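Local coordinates for protein MIP07328p (Drosophila melanogaster, PDB 6FKK) that probably acts as a membrane-anchored axon guidance cue, binding semaphorin receptors with its extracellular part, which holds a sema domain and a PSI domain, at residues C257-E262 with G373-T378; F267-A272 with T290-A295; A300-N305 with V368-G373; F418-S423 with D431-V436. All coordinates share one frame; numbering follows the deposited sequence.

Interaction 1 (C257-E262 with G373-T378). With NAG (2-acetamido-2-deoxy-beta-D-glucopyranose), chain B; MAN (alpha-D-mannopyranose), chain C; NAG (2-acetamido-2-deoxy-beta-D-glucopyranose), chain D.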
# COMPACT_ATOMS: atom_id res chain seq x y z
N CYS A 257 -8.57 0.44 -12.41
CA CYS A 257 -8.62 -0.99 -12.09
C CYS A 257 -10.02 -1.48 -12.44
O CYS A 257 -10.95 -1.33 -11.65
CB CYS A 257 -8.29 -1.23 -10.62
SG CYS A 257 -8.20 -2.98 -10.17
N SER A 258 -10.15 -2.04 -13.64
CA SER A 258 -11.46 -2.42 -14.14
C SER A 258 -11.35 -3.66 -15.02
O SER A 258 -10.29 -3.94 -15.59
CB SER A 258 -12.11 -1.28 -14.94
OG SER A 258 -11.37 -1.01 -16.12
N VAL A 259 -12.45 -4.39 -15.12
CA VAL A 259 -12.56 -5.53 -16.02
C VAL A 259 -13.06 -5.01 -17.37
O VAL A 259 -14.17 -4.46 -17.43
CB VAL A 259 -13.51 -6.59 -15.47
CG1 VAL A 259 -13.67 -7.73 -16.47
CG2 VAL A 259 -12.99 -7.11 -14.13
N PRO A 260 -12.30 -5.17 -18.45
CA PRO A 260 -12.68 -4.56 -19.72
C PRO A 260 -13.93 -5.21 -20.32
O PRO A 260 -14.30 -6.34 -19.99
CB PRO A 260 -11.46 -4.80 -20.61
CG PRO A 260 -10.81 -6.01 -20.02
CD PRO A 260 -11.03 -5.91 -18.54
N GLY A 261 -14.56 -4.46 -21.21
CA GLY A 261 -15.75 -4.94 -21.89
C GLY A 261 -16.51 -3.78 -22.49
O GLY A 261 -16.07 -2.63 -22.45
N GLU A 262 -17.66 -4.12 -23.08
CA GLU A 262 -18.56 -3.08 -23.59
C GLU A 262 -19.08 -2.22 -22.45
O GLU A 262 -19.26 -1.01 -22.61
CB GLU A 262 -19.71 -3.72 -24.36
CG GLU A 262 -20.69 -2.71 -24.94
CD GLU A 262 -21.76 -3.36 -25.80
OE1 GLU A 262 -21.67 -4.58 -26.05
OE2 GLU A 262 -22.69 -2.64 -26.24
N GLY A 373 -4.12 -4.77 -18.41
CA GLY A 373 -5.40 -4.18 -18.72
C GLY A 373 -6.59 -4.78 -18.00
O GLY A 373 -7.73 -4.54 -18.40
N ARG A 374 -6.35 -5.55 -16.94
CA ARG A 374 -7.42 -6.19 -16.19
C ARG A 374 -6.88 -6.54 -14.81
O ARG A 374 -5.66 -6.58 -14.61
CB ARG A 374 -7.94 -7.44 -16.91
CG ARG A 374 -6.88 -8.48 -17.22
CD ARG A 374 -7.50 -9.81 -17.62
NE ARG A 374 -8.46 -9.68 -18.72
CZ ARG A 374 -9.78 -9.68 -18.56
NH1 ARG A 374 -10.31 -9.80 -17.35
NH2 ARG A 374 -10.58 -9.56 -19.61
N PRO A 375 -7.75 -6.79 -13.84
CA PRO A 375 -7.28 -7.17 -12.50
C PRO A 375 -6.56 -8.52 -12.53
O PRO A 375 -6.91 -9.42 -13.29
CB PRO A 375 -8.57 -7.25 -11.67
CG PRO A 375 -9.55 -6.41 -12.41
CD PRO A 375 -9.21 -6.57 -13.85
N LEU A 376 -5.54 -8.63 -11.68
CA LEU A 376 -4.84 -9.89 -11.52
C LEU A 376 -5.66 -10.90 -10.72
O LEU A 376 -5.41 -12.10 -10.81
CB LEU A 376 -3.50 -9.66 -10.84
CG LEU A 376 -2.56 -8.68 -11.54
CD1 LEU A 376 -1.28 -8.50 -10.76
CD2 LEU A 376 -2.27 -9.16 -12.95
N LEU A 377 -6.64 -10.42 -9.94
CA LEU A 377 -7.52 -11.28 -9.17
C LEU A 377 -8.79 -10.50 -8.87
O LEU A 377 -8.71 -9.34 -8.48
CB LEU A 377 -6.86 -11.75 -7.87
CG LEU A 377 -7.73 -12.56 -6.90
CD1 LEU A 377 -7.98 -13.95 -7.44
CD2 LEU A 377 -7.09 -12.63 -5.53
N THR A 378 -9.95 -11.12 -9.07
CA THR A 378 -11.22 -10.52 -8.73
C THR A 378 -11.95 -11.40 -7.72
O THR A 378 -11.86 -12.63 -7.76
CB THR A 378 -12.11 -10.30 -9.96
OG1 THR A 378 -12.45 -11.57 -10.54
CG2 THR A 378 -11.38 -9.46 -11.00
C1 NAG B . -13.13 1.06 -22.20
C2 NAG B . -13.27 -0.07 -23.21
C3 NAG B . -13.91 0.44 -24.50
C4 NAG B . -15.16 1.27 -24.23
C5 NAG B . -14.92 2.30 -23.13
C6 NAG B . -16.17 3.01 -22.70
C7 NAG B . -11.74 -1.99 -23.33
C8 NAG B . -10.35 -2.44 -23.67
N2 NAG B . -11.98 -0.68 -23.49
O3 NAG B . -14.23 -0.68 -25.32
O4 NAG B . -15.51 1.99 -25.41
O5 NAG B . -14.39 1.65 -21.97
O6 NAG B . -15.96 3.73 -21.49
O7 NAG B . -12.60 -2.76 -22.92
C1 MAN C . -23.41 2.68 -28.64
C2 MAN C . -24.84 3.19 -28.25
C3 MAN C . -25.07 3.19 -26.74
C4 MAN C . -24.55 1.89 -26.08
C5 MAN C . -23.09 1.75 -26.43
C6 MAN C . -22.40 0.57 -25.76
O2 MAN C . -25.82 2.30 -28.73
O3 MAN C . -26.44 3.35 -26.44
O4 MAN C . -24.70 1.96 -24.68
O5 MAN C . -23.00 1.56 -27.85
O6 MAN C . -23.39 -0.34 -25.30
C1 NAG D . -10.31 2.12 -17.97
C2 NAG D . -10.89 3.16 -18.90
C3 NAG D . -11.99 2.55 -19.78
C4 NAG D . -11.52 1.25 -20.43
C5 NAG D . -10.86 0.33 -19.41
C6 NAG D . -10.24 -0.90 -20.03
C7 NAG D . -10.83 5.49 -18.11
C8 NAG D . -11.51 6.53 -17.28
N2 NAG D . -11.42 4.29 -18.15
O3 NAG D . -12.34 3.52 -20.76
O4 NAG D . -12.63 0.53 -20.96
O5 NAG D . -9.82 1.03 -18.72
O6 NAG D . -9.22 -0.55 -20.96
O7 NAG D . -9.78 5.72 -18.71
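Leu376 O is the best-held polar atom here, gripped by two hydrogen bonds, from Thr435 OG1 and Asn420 ND2. The two segments meet by packing. Pro375 CD sits 3.3 Å from Ser258 O. Val259 crosses the same proline ring at about a right angle, with CG2 3.8 Å from Pro375 CD. Cys257 SG, in disulfide with Cys302, comes within 4.3 Å of Pro375 CG. Arg374 starts in the crowded position between N and carbonyl carbon (chi1 56°) and its chain bends at chi3. Pro260 CD and CG lie over one face of its guanidinium, off centre, with NH2 3.6 Å from Pro260 CG. An alanine here would remove that flat group and would probably loosen the hold on Pro260. Beyond Pro260 the chain meets a glycan borne by the protein itself. Gly261 N makes a weak hydrogen bond of 3.1 Å to O7 of chain B NAG, and Glu262 OE2 accepts one of 2.6 Å from mannose O6. Leu376 and Leu377 form a classic beta bulge opposite Val301. The contact belongs to the sema beta-propeller. Val259 and Pro375 pack on Phe267 of strand 265-279, while Arg374 touches Leu433 of strand 432-442.

Interaction 2 (F267-A272 with T290-A295)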
# COMPACT_ATOMS: atom_id res chain seq x y z
N PHE A 267 -13.42 -1.18 -10.13
CA PHE A 267 -13.14 -1.24 -8.69
C PHE A 267 -12.51 0.11 -8.35
O PHE A 267 -11.31 0.32 -8.56
CB PHE A 267 -12.21 -2.40 -8.35
CG PHE A 267 -12.73 -3.75 -8.78
CD1 PHE A 267 -12.53 -4.20 -10.08
CD2 PHE A 267 -13.39 -4.57 -7.88
CE1 PHE A 267 -13.00 -5.44 -10.47
CE2 PHE A 267 -13.86 -5.81 -8.27
CZ PHE A 267 -13.66 -6.25 -9.57
N ASP A 268 -13.32 1.03 -7.83
CA ASP A 268 -12.95 2.44 -7.76
C ASP A 268 -12.39 2.88 -6.41
O ASP A 268 -11.95 4.02 -6.30
CB ASP A 268 -14.15 3.32 -8.11
CG ASP A 268 -14.41 3.39 -9.60
OD1 ASP A 268 -13.43 3.37 -10.38
OD2 ASP A 268 -15.59 3.46 -10.00
N GLU A 269 -12.40 2.02 -5.40
CA GLU A 269 -11.97 2.40 -4.05
C GLU A 269 -10.73 1.61 -3.67
O GLU A 269 -10.82 0.46 -3.24
CB GLU A 269 -13.10 2.19 -3.05
CG GLU A 269 -14.31 3.08 -3.29
CD GLU A 269 -15.31 3.03 -2.16
OE1 GLU A 269 -15.21 2.12 -1.30
OE2 GLU A 269 -16.21 3.90 -2.12
N ILE A 270 -9.56 2.24 -3.82
CA ILE A 270 -8.31 1.60 -3.44
C ILE A 270 -8.26 1.45 -1.92
O ILE A 270 -8.80 2.26 -1.17
CB ILE A 270 -7.11 2.42 -3.97
CG1 ILE A 270 -5.82 1.62 -3.86
CG2 ILE A 270 -6.99 3.74 -3.23
CD1 ILE A 270 -4.67 2.24 -4.61
N GLN A 271 -7.60 0.38 -1.47
CA GLN A 271 -7.62 0.03 -0.05
C GLN A 271 -6.22 -0.14 0.51
O GLN A 271 -5.98 0.13 1.69
CB GLN A 271 -8.43 -1.25 0.17
CG GLN A 271 -9.90 -1.13 -0.18
CD GLN A 271 -10.65 -0.21 0.76
OE1 GLN A 271 -10.34 -0.12 1.95
NE2 GLN A 271 -11.65 0.49 0.24
N ALA A 272 -5.28 -0.58 -0.33
CA ALA A 272 -3.91 -0.82 0.11
C ALA A 272 -2.99 -0.89 -1.10
O ALA A 272 -3.43 -1.22 -2.20
CB ALA A 272 -3.79 -2.10 0.93
N THR A 290 -11.66 -2.20 -3.92
CA THR A 290 -13.00 -2.70 -3.66
C THR A 290 -14.01 -1.85 -4.42
O THR A 290 -13.73 -0.72 -4.83
CB THR A 290 -13.33 -2.69 -2.16
OG1 THR A 290 -13.18 -1.37 -1.64
CG2 THR A 290 -12.43 -3.65 -1.40
N THR A 291 -15.20 -2.41 -4.61
CA THR A 291 -16.27 -1.69 -5.29
C THR A 291 -16.98 -0.76 -4.31
O THR A 291 -16.86 -0.89 -3.09
CB THR A 291 -17.28 -2.64 -5.92
OG1 THR A 291 -17.96 -3.36 -4.89
CG2 THR A 291 -16.58 -3.62 -6.84
N SER A 292 -17.74 0.17 -4.87
CA SER A 292 -18.53 1.08 -4.06
C SER A 292 -19.79 0.37 -3.55
O SER A 292 -20.07 -0.78 -3.90
CB SER A 292 -18.85 2.34 -4.86
OG SER A 292 -17.66 2.96 -5.32
N VAL A 293 -20.56 1.08 -2.71
CA VAL A 293 -21.63 0.44 -1.96
C VAL A 293 -22.79 0.00 -2.84
O VAL A 293 -23.62 -0.80 -2.41
CB VAL A 293 -22.12 1.41 -0.86
CG1 VAL A 293 -20.98 1.72 0.10
CG2 VAL A 293 -22.64 2.69 -1.49
N ASN A 294 -22.89 0.51 -4.07
CA ASN A 294 -24.03 0.21 -4.92
C ASN A 294 -23.77 -1.01 -5.79
O ASN A 294 -24.58 -1.94 -5.83
CB ASN A 294 -24.36 1.41 -5.81
CG ASN A 294 -23.12 2.00 -6.42
OD1 ASN A 294 -22.70 1.60 -7.50
ND2 ASN A 294 -22.46 2.90 -5.68
N ALA A 295 -22.68 -0.96 -6.55
CA ALA A 295 -22.22 -2.14 -7.25
C ALA A 295 -22.09 -3.29 -6.26
O ALA A 295 -21.79 -3.09 -5.08
CB ALA A 295 -20.87 -1.86 -7.93
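Glu269 and Thr290 form an antiparallel hydrogen-bonded pair between the neighbouring strands 265-279 and 282-290 of the sema beta-propeller. Thr290 N gives an almost straight bond of 2.9 Å to Glu269 O (172°), although it stands above the carbonyl plane. Glu269 N returns one of 3.1 Å to Thr290 O, nearly along the C=O axis. The side chains of the pair cross obliquely, with Glu269 CB 3.8 Å from Thr290 OG1. Gln271 bends at chi2 (-68°) and brings NE2 to Thr290 OG1 in a weak hydrogen bond of 3.1 Å. Glu269 is extended beyond CG and runs toward the loop, where OE2 is 3.6 Å from Ser292 OG. On the other flank Phe267 and Thr291 run alongside each other in the same direction. Thr291 CG2 is 3.5 Å from Phe267 CD2, and Thr290 C lies at the ring edge. A second shell sets these groups. Phe267 meets Phe265 edge-to-face, Thr291 OG1 is hydrogen-bonded to Ile296 O, and Asp268 OD1 forms a salt bridge with Arg254. Ser227 OG is hydrogen-bonded to both Asp268 O and Ile270 N.

Interaction 3 (A300-N305 with V368-G373)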
# COMPACT_ATOMS: atom_id res chain seq x y z
N ALA A 300 -10.64 -6.57 -5.85
CA ALA A 300 -9.75 -6.86 -6.96
C ALA A 300 -8.33 -6.45 -6.60
O ALA A 300 -8.10 -5.57 -5.77
CB ALA A 300 -10.19 -6.14 -8.24
N VAL A 301 -7.37 -7.11 -7.26
CA VAL A 301 -5.96 -6.77 -7.16
C VAL A 301 -5.49 -6.32 -8.53
O VAL A 301 -5.59 -7.07 -9.51
CB VAL A 301 -5.11 -7.95 -6.66
CG1 VAL A 301 -3.63 -7.60 -6.75
CG2 VAL A 301 -5.49 -8.31 -5.24
N CYS A 302 -5.00 -5.09 -8.62
CA CYS A 302 -4.42 -4.56 -9.84
C CYS A 302 -2.96 -4.18 -9.60
O CYS A 302 -2.58 -3.79 -8.50
CB CYS A 302 -5.19 -3.34 -10.36
SG CYS A 302 -6.68 -3.70 -11.31
N ALA A 303 -2.16 -4.30 -10.66
CA ALA A 303 -0.77 -3.89 -10.64
C ALA A 303 -0.58 -2.76 -11.64
O ALA A 303 -1.18 -2.77 -12.72
CB ALA A 303 0.16 -5.05 -10.98
N PHE A 304 0.24 -1.78 -11.27
CA PHE A 304 0.48 -0.62 -12.11
C PHE A 304 1.98 -0.46 -12.34
O PHE A 304 2.78 -0.62 -11.42
CB PHE A 304 -0.09 0.64 -11.48
CG PHE A 304 -1.59 0.63 -11.37
CD1 PHE A 304 -2.21 0.11 -10.25
CD2 PHE A 304 -2.37 1.15 -12.39
CE1 PHE A 304 -3.59 0.10 -10.15
CE2 PHE A 304 -3.75 1.14 -12.29
CZ PHE A 304 -4.36 0.62 -11.17
N ASN A 305 2.34 -0.14 -13.59
CA ASN A 305 3.73 0.11 -13.93
C ASN A 305 4.10 1.54 -13.55
O ASN A 305 3.40 2.49 -13.92
CB ASN A 305 3.96 -0.13 -15.42
CG ASN A 305 5.43 -0.23 -15.79
OD1 ASN A 305 6.29 0.41 -15.18
ND2 ASN A 305 5.74 -1.03 -16.81
N VAL A 368 -4.51 6.04 -15.40
CA VAL A 368 -3.38 5.11 -15.42
C VAL A 368 -3.91 3.71 -15.70
O VAL A 368 -4.75 3.20 -14.95
CB VAL A 368 -2.59 5.15 -14.11
CG1 VAL A 368 -1.44 4.16 -14.16
CG2 VAL A 368 -2.09 6.56 -13.83
N PRO A 369 -3.44 3.04 -16.75
CA PRO A 369 -3.91 1.69 -17.04
C PRO A 369 -3.18 0.65 -16.20
O PRO A 369 -2.00 0.78 -15.89
CB PRO A 369 -3.60 1.52 -18.53
CG PRO A 369 -2.38 2.36 -18.72
CD PRO A 369 -2.52 3.54 -17.79
N ALA A 370 -3.92 -0.39 -15.84
CA ALA A 370 -3.34 -1.48 -15.07
C ALA A 370 -2.52 -2.40 -15.97
O ALA A 370 -2.75 -2.48 -17.18
CB ALA A 370 -4.43 -2.29 -14.36
N VAL A 371 -1.54 -3.08 -15.37
CA VAL A 371 -0.78 -4.07 -16.10
C VAL A 371 -1.71 -5.18 -16.56
O VAL A 371 -2.57 -5.65 -15.80
CB VAL A 371 0.37 -4.61 -15.23
CG1 VAL A 371 0.98 -5.85 -15.86
CG2 VAL A 371 1.42 -3.54 -15.03
N HIS A 372 -1.57 -5.59 -17.82
CA HIS A 372 -2.41 -6.55 -18.53
C HIS A 372 -3.80 -6.00 -18.82
O HIS A 372 -4.61 -6.71 -19.43
CB HIS A 372 -2.55 -7.88 -17.78
CG HIS A 372 -1.25 -8.59 -17.56
ND1 HIS A 372 -1.03 -9.43 -16.49
CD2 HIS A 372 -0.10 -8.58 -18.28
CE1 HIS A 372 0.20 -9.91 -16.56
NE2 HIS A 372 0.79 -9.41 -17.63
N GLY A 373 -4.12 -4.77 -18.41
CA GLY A 373 -5.40 -4.18 -18.72
C GLY A 373 -6.59 -4.78 -18.00
O GLY A 373 -7.73 -4.54 -18.40
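Phe304 is the apolar centre of this contact. Its CG is anti to the carbonyl carbon, beside the backbone N (chi1 -65°), and this carries the ring toward 368-370. The ring and Val368 cross obliquely, with CD2 of Phe304 3.6 Å from CG1 of Val368. Phe304 CE2 is 4.1 Å from Ala370 CB, and Val368 O lies in the ring plane, at its edge. Ala370 CB also meets Cys302 SG at 4.0 Å. An alanine in place of Phe304 would remove the ring and would probably loosen the packing of Val368 and Ala370 on the strand. Further along, Val371 CB faces Ala303 CB at 4.3 Å, while its CG2 lies 4.3 Å from Asn305 CB. The long insertion of the sema propeller begins right after strand 298-305, consistent with the extrusion known from this family, and 368-373 is its returning end. The two paths run at 101° to each other. Helix 306-312 packs on the far part of the contact, with Ile309 against Phe304 and Val368. One backbone bond joins the segments. Val371 N points at Ala303 O over 2.7 Å, nearly straight and in the carbonyl plane. Residues 370-373 then make a type II beta turn, closed by a 2.9 Å bond from Gly373 N to Ala370 O. His372 and Gly373 both have positive phi, and Val371 CG1 covers one face of the His372 ring. At the polar edge Asn305 is the N-cap of helix 306-312, and its OD1 accepts from Asp307 N.

Interaction 4 (F418-S423 with D431-V436)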
# COMPACT_ATOMS: atom_id res chain seq x y z
N PHE A 418 -1.39 -16.32 -4.75
CA PHE A 418 -1.66 -16.60 -6.15
C PHE A 418 -0.54 -16.04 -7.01
O PHE A 418 0.17 -15.11 -6.62
CB PHE A 418 -3.02 -16.03 -6.60
CG PHE A 418 -3.05 -14.53 -6.75
CD1 PHE A 418 -3.38 -13.73 -5.67
CD2 PHE A 418 -2.77 -13.94 -7.97
CE1 PHE A 418 -3.41 -12.35 -5.80
CE2 PHE A 418 -2.80 -12.56 -8.10
CZ PHE A 418 -3.13 -11.77 -7.02
N ILE A 419 -0.39 -16.63 -8.20
CA ILE A 419 0.50 -16.13 -9.23
C ILE A 419 -0.30 -15.98 -10.52
O ILE A 419 -1.43 -16.47 -10.64
CB ILE A 419 1.72 -17.05 -9.46
CG1 ILE A 419 1.27 -18.41 -10.00
CG2 ILE A 419 2.52 -17.21 -8.17
CD1 ILE A 419 2.41 -19.31 -10.40
N ASN A 420 0.29 -15.30 -11.49
CA ASN A 420 -0.34 -15.06 -12.78
C ASN A 420 0.47 -15.72 -13.88
O ASN A 420 1.70 -15.70 -13.86
CB ASN A 420 -0.48 -13.56 -13.06
CG ASN A 420 -1.47 -12.88 -12.14
OD1 ASN A 420 -1.12 -11.99 -11.38
ND2 ASN A 420 -2.73 -13.30 -12.23
N ILE A 421 -0.23 -16.30 -14.85
CA ILE A 421 0.38 -16.91 -16.02
C ILE A 421 -0.32 -16.36 -17.25
O ILE A 421 -1.55 -16.46 -17.37
CB ILE A 421 0.30 -18.45 -15.99
CG1 ILE A 421 1.20 -19.01 -14.90
CG2 ILE A 421 0.67 -19.03 -17.35
CD1 ILE A 421 1.14 -20.52 -14.79
N LEU A 422 0.45 -15.77 -18.16
CA LEU A 422 -0.08 -15.16 -19.38
C LEU A 422 0.23 -16.08 -20.55
O LEU A 422 1.40 -16.39 -20.80
CB LEU A 422 0.51 -13.77 -19.59
CG LEU A 422 -0.04 -12.95 -20.76
CD1 LEU A 422 -1.52 -12.67 -20.56
CD2 LEU A 422 0.74 -11.65 -20.92
N SER A 423 -0.80 -16.50 -21.27
CA SER A 423 -0.67 -17.43 -22.38
C SER A 423 -0.60 -16.68 -23.70
O SER A 423 -1.36 -15.74 -23.94
CB SER A 423 -1.83 -18.42 -22.40
OG SER A 423 -3.07 -17.75 -22.51
N ASP A 431 -4.42 -12.70 -26.07
CA ASP A 431 -3.74 -13.27 -24.91
C ASP A 431 -4.73 -13.49 -23.78
O ASP A 431 -5.60 -12.66 -23.52
CB ASP A 431 -2.61 -12.34 -24.45
CG ASP A 431 -1.68 -11.96 -25.58
OD1 ASP A 431 -1.44 -12.80 -26.47
OD2 ASP A 431 -1.18 -10.81 -25.57
N ARG A 432 -4.60 -14.63 -23.10
CA ARG A 432 -5.42 -14.95 -21.95
C ARG A 432 -4.57 -14.95 -20.69
O ARG A 432 -3.55 -15.64 -20.62
CB ARG A 432 -6.11 -16.31 -22.11
CG ARG A 432 -7.00 -16.68 -20.93
CD ARG A 432 -7.67 -18.03 -21.11
NE ARG A 432 -8.48 -18.39 -19.95
CZ ARG A 432 -8.01 -19.05 -18.90
NH1 ARG A 432 -6.75 -19.44 -18.86
NH2 ARG A 432 -8.82 -19.34 -17.88
N LEU A 433 -4.98 -14.16 -19.70
CA LEU A 433 -4.34 -14.10 -18.40
C LEU A 433 -5.16 -14.91 -17.41
O LEU A 433 -6.35 -14.64 -17.21
CB LEU A 433 -4.21 -12.65 -17.92
CG LEU A 433 -3.89 -12.43 -16.44
CD1 LEU A 433 -2.47 -12.87 -16.12
CD2 LEU A 433 -4.11 -10.98 -16.06
N LYS A 434 -4.53 -15.91 -16.78
CA LYS A 434 -5.21 -16.73 -15.79
C LYS A 434 -4.56 -16.54 -14.42
O LYS A 434 -3.42 -16.07 -14.31
CB LYS A 434 -5.20 -18.21 -16.18
CG LYS A 434 -3.84 -18.88 -16.22
CD LYS A 434 -4.00 -20.35 -16.60
CE LYS A 434 -2.68 -21.11 -16.55
NZ LYS A 434 -2.87 -22.55 -16.88
N THR A 435 -5.31 -16.89 -13.39
CA THR A 435 -4.91 -16.68 -12.00
C THR A 435 -4.77 -18.03 -11.32
O THR A 435 -5.76 -18.73 -11.09
CB THR A 435 -5.93 -15.81 -11.26
OG1 THR A 435 -6.04 -14.54 -11.92
CG2 THR A 435 -5.51 -15.59 -9.82
N VAL A 436 -3.53 -18.41 -11.00
CA VAL A 436 -3.24 -19.67 -10.33
C VAL A 436 -3.29 -19.40 -8.83
O VAL A 436 -2.35 -18.85 -8.26
CB VAL A 436 -1.89 -20.24 -10.76
CG1 VAL A 436 -1.63 -21.57 -10.06
CG2 VAL A 436 -1.83 -20.40 -12.27
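Leu422 lays its CD1 against Leu433 CB at 3.8 Å, the two side chains crossing at about a right angle. Leu433 CD1 in turn reaches back to Asn420 CB, 3.7 Å away. Thr435 continues this face, its CG2 3.7 Å from Phe418 CD2. Ile419, Ile421, Lys434 and Val436 point to the other side of the sheet. There Ile419 and Val436 lie side by side, with CG1 of Ile419 3.7 Å from CB of Val436. Ile421 CD1 meets Val436 CG2 at 3.9 Å. Lys434 is extended beyond CG and runs alongside Ile421, so its CE packs on Ile421 CG2. Strands 414-423 and 432-442 form a beta hairpin at one side of a four-stranded antiparallel sheet, a blade of the sema propeller. The hydrogen-bonded pairs are Ile419 with Val436, Ile421 with Lys434, and Ser423 with Arg432. Lys434 N to Ile421 O is the straightest bond, 3.1 Å at 178°. Toward the hairpin turn, Arg432 O is gripped twice from Ser423. Ser423 N donates over 3.0 Å and Ser423 OG over 2.9 Å, the latter on a lone pair. OG gets there from the crowded position between N and carbonyl carbon (chi1 58°). Outside the hairpin, Lys434 NZ is hydrogen-bonded to Asn524 OD1, and Val436 touches Gln491. Both partners belong by sequence to the PSI (plexin repeat) region.

Overall arrangement
From the N terminus, the end of strand 251-259 opens interaction 1. Interaction 2 closes first, pairing strands 265-279 and 282-290 across only 17 residues. Strand 298-305 then opens interaction 3, which shuts after a 62-residue excursion containing two helices. Interaction 1 closes next, so it encloses both 2 and 3, which follow one another in series. No loops cross. Interactions 1 and 3 share Gly373 and are joined by the Cys257-Cys302 disulfide. Phe267 of interaction 2 packs on Ala300 and Pro375. Interaction 4 is a separate later hairpin in another sheet. It touches interactions 1 and 3 through Leu376, Leu377 and His372, tying the two neighbouring sheets together.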